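Local coordinates for metal-bound toxin (Helicobacter pylori, PDB 4NRN), which probably acts as an RNA-cleaving toxin of the RelE family, YafQ subfamily, in a type II toxin-antitoxin system, and binds zinc ions, at residues F56-L61 against L66-I71. Residues are numbered along the deposited sequence; the frame is centred on the assembly and turned at random.
Sequences FRECHL and LLVYQI. With ZN (zinc ion), chain C.
Arg57 lays its CB over one face of the Tyr69 ring, 3.8 Å from the ring centroid, while Cys59 CB meets that ring at its edge. Tyr69 CG sits between its own backbone N and carbonyl carbon (chi1 67°), which brings the ring back over the neighbouring strand. Tyr69 OH lies at the edge of the Arg57 guanidinium and takes a weak, bent hydrogen bond from Arg57 NE (3.2 Å). Asp46 is the stronger partner of both groups: it forms a salt bridge with Arg57 NH2 and a hydrogen bond with Tyr69 OH.

On the other side of the sheet, Leu66 CD2 covers one face of the His60 imidazole, 3.6 Å from its centroid. His60 NE2 binds zinc at 2.0 Å and ND1 bonds to Pro63 O, so both ring nitrogens are engaged and the ring rotation is fixed. Glu58, extended beyond CG, reaches the same zinc with OE2 at 2.4 Å; His47 completes the protein ligands. Glu58 also binds the second zinc, with His86, the predicted proton donor. The Phe56 ring meets Gln70 at its edge, Phe56 CE1 lying 3.3 Å from Gln70 OE1, with ring and amide planes nearly perpendicular.

The backbones form an antiparallel hairpin. Arg57 with Tyr69 and Cys59 with Leu67 are its hydrogen-bonded pairs; Arg57 N to Tyr69 O (2.8 Å) is almost straight. At the hairpin end, Leu61 CD1 presses tightly on Leu67 CB (3.5 Å).

Within the mixed sheet, strand 46-48 flanks 56-60 and strand 77-84 flanks 65-72. Helix 24-35 packs on Cys59, Leu67 and Tyr69; helix 86-89 meets Leu66 and Val68 on the zinc-binding face.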
loop_
_atom_site.group_PDB
_atom_site.type_symbol
_atom_site.label_atom_id
_atom_site.label_comp_id
_atom_site.label_asym_id
_atom_site.label_seq_id
_atom_site.Cartn_x
_atom_site.Cartn_y
_atom_site.Cartn_z
ATOM N N PHE A 56 5.060 7.638 6.199
ATOM C CA PHE A 56 4.617 6.915 5.018
ATOM C C PHE A 56 5.636 5.840 4.645
ATOM O O PHE A 56 6.841 6.071 4.711
ATOM C CB PHE A 56 4.437 7.865 3.829
ATOM C CG PHE A 56 3.154 8.643 3.852
ATOM C CD1 PHE A 56 2.094 8.245 4.650
ATOM C CD2 PHE A 56 2.996 9.755 3.046
ATOM C CE1 PHE A 56 0.911 8.954 4.662
ATOM C CE2 PHE A 56 1.810 10.468 3.049
ATOM C CZ PHE A 56 0.771 10.066 3.860
ATOM N N ARG A 57 5.142 4.669 4.252
ATOM C CA ARG A 57 5.993 3.610 3.721
ATOM C C ARG A 57 5.574 3.239 2.310
ATOM O O ARG A 57 4.487 3.604 1.845
ATOM C CB ARG A 57 5.988 2.369 4.619
ATOM C CG ARG A 57 6.540 2.607 6.009
ATOM C CD ARG A 57 6.698 1.297 6.760
ATOM N NE ARG A 57 7.786 0.484 6.231
ATOM C CZ ARG A 57 9.033 0.508 6.697
ATOM N NH1 ARG A 57 9.363 1.315 7.702
ATOM N NH2 ARG A 57 9.961 -0.264 6.152
ATOM N N GLU A 58 6.447 2.498 1.643
ATOM C CA GLU A 58 6.288 2.201 0.239
ATOM C C GLU A 58 6.547 0.720 0.022
ATOM O O GLU A 58 7.630 0.218 0.325
ATOM C CB GLU A 58 7.288 3.038 -0.556
ATOM C CG GLU A 58 6.973 3.194 -2.015
ATOM C CD GLU A 58 7.991 4.078 -2.702
ATOM O OE1 GLU A 58 7.651 5.232 -3.041
ATOM O OE2 GLU A 58 9.141 3.628 -2.886
ATOM N N CYS A 59 5.544 0.023 -0.495
ATOM C CA CYS A 59 5.660 -1.400 -0.761
ATOM C C CYS A 59 5.596 -1.645 -2.257
ATOM O O CYS A 59 4.751 -1.084 -2.951
ATOM C CB CYS A 59 4.541 -2.190 -0.063
ATOM S SG CYS A 59 4.850 -3.942 -0.143
ATOM N N HIS A 60 6.499 -2.482 -2.746
ATOM C CA HIS A 60 6.539 -2.818 -4.157
ATOM C C HIS A 60 5.700 -4.066 -4.441
ATOM O O HIS A 60 6.174 -5.183 -4.256
ATOM C CB HIS A 60 7.991 -3.010 -4.595
ATOM C CG HIS A 60 8.761 -1.730 -4.685
ATOM N ND1 HIS A 60 9.190 -1.199 -5.884
ATOM C CD2 HIS A 60 9.162 -0.858 -3.730
ATOM C CE1 HIS A 60 9.828 -0.065 -5.662
ATOM N NE2 HIS A 60 9.824 0.164 -4.361
ATOM N N LEU A 61 4.450 -3.868 -4.862
ATOM C CA LEU A 61 3.568 -4.972 -5.241
ATOM C C LEU A 61 4.074 -5.589 -6.541
ATOM O O LEU A 61 3.966 -6.799 -6.781
ATOM C CB LEU A 61 2.130 -4.476 -5.406
ATOM C CG LEU A 61 1.244 -4.513 -4.159
ATOM C CD1 LEU A 61 1.910 -3.759 -3.036
ATOM C CD2 LEU A 61 -0.149 -3.958 -4.450
ATOM N N LEU A 66 3.357 0.523 -6.774
ATOM C CA LEU A 66 3.612 0.856 -5.376
ATOM C C LEU A 66 2.341 0.973 -4.531
ATOM O O LEU A 66 1.335 1.549 -4.958
ATOM C CB LEU A 66 4.405 2.168 -5.306
ATOM C CG LEU A 66 5.543 2.263 -6.331
ATOM C CD1 LEU A 66 6.222 3.637 -6.312
ATOM C CD2 LEU A 66 6.557 1.128 -6.118
ATOM N N LEU A 67 2.397 0.405 -3.332
ATOM C CA LEU A 67 1.368 0.608 -2.323
ATOM C C LEU A 67 1.956 1.563 -1.301
ATOM O O LEU A 67 2.853 1.181 -0.541
ATOM C CB LEU A 67 1.049 -0.714 -1.624
ATOM C CG LEU A 67 -0.213 -0.901 -0.769
ATOM C CD1 LEU A 67 0.025 -2.037 0.228
ATOM C CD2 LEU A 67 -0.667 0.354 -0.045
ATOM N N VAL A 68 1.479 2.802 -1.289
ATOM C CA VAL A 68 1.922 3.747 -0.274
ATOM C C VAL A 68 0.954 3.676 0.892
ATOM O O VAL A 68 -0.255 3.850 0.723
ATOM C CB VAL A 68 2.038 5.176 -0.820
ATOM C CG1 VAL A 68 2.470 6.128 0.284
ATOM C CG2 VAL A 68 3.037 5.211 -1.974
ATOM N N TYR A 69 1.483 3.378 2.075
ATOM C CA TYR A 69 0.630 3.150 3.231
ATOM C C TYR A 69 1.220 3.788 4.454
ATOM O O TYR A 69 2.390 4.173 4.477
ATOM C CB TYR A 69 0.434 1.654 3.492
ATOM C CG TYR A 69 1.698 0.938 3.919
ATOM C CD1 TYR A 69 2.043 0.826 5.262
ATOM C CD2 TYR A 69 2.556 0.381 2.969
ATOM C CE1 TYR A 69 3.197 0.172 5.642
ATOM C CE2 TYR A 69 3.714 -0.270 3.342
ATOM C CZ TYR A 69 4.029 -0.375 4.682
ATOM O OH TYR A 69 5.188 -1.027 5.051
ATOM N N GLN A 70 0.395 3.889 5.483
ATOM C CA GLN A 70 0.801 4.532 6.711
ATOM C C GLN A 70 0.229 3.705 7.833
ATOM O O GLN A 70 -0.965 3.433 7.851
ATOM C CB GLN A 70 0.249 5.954 6.757
ATOM C CG GLN A 70 0.778 6.767 7.920
ATOM C CD GLN A 70 0.032 8.068 8.110
ATOM O OE1 GLN A 70 -0.882 8.396 7.350
ATOM N NE2 GLN A 70 0.419 8.820 9.130
ATOM N N ILE A 71 1.076 3.267 8.754
ATOM C CA ILE A 71 0.554 2.627 9.948
ATOM C C ILE A 71 0.361 3.678 11.018
ATOM O O ILE A 71 1.296 4.413 11.348
ATOM C CB ILE A 71 1.474 1.512 10.492
ATOM C CG1 ILE A 71 1.524 0.321 9.530
ATOM C CG2 ILE A 71 0.987 1.045 11.858
ATOM C CD1 ILE A 71 2.107 -0.935 10.164
HETATM ZN ZN ZN C . 10.555 1.783 -3.471
#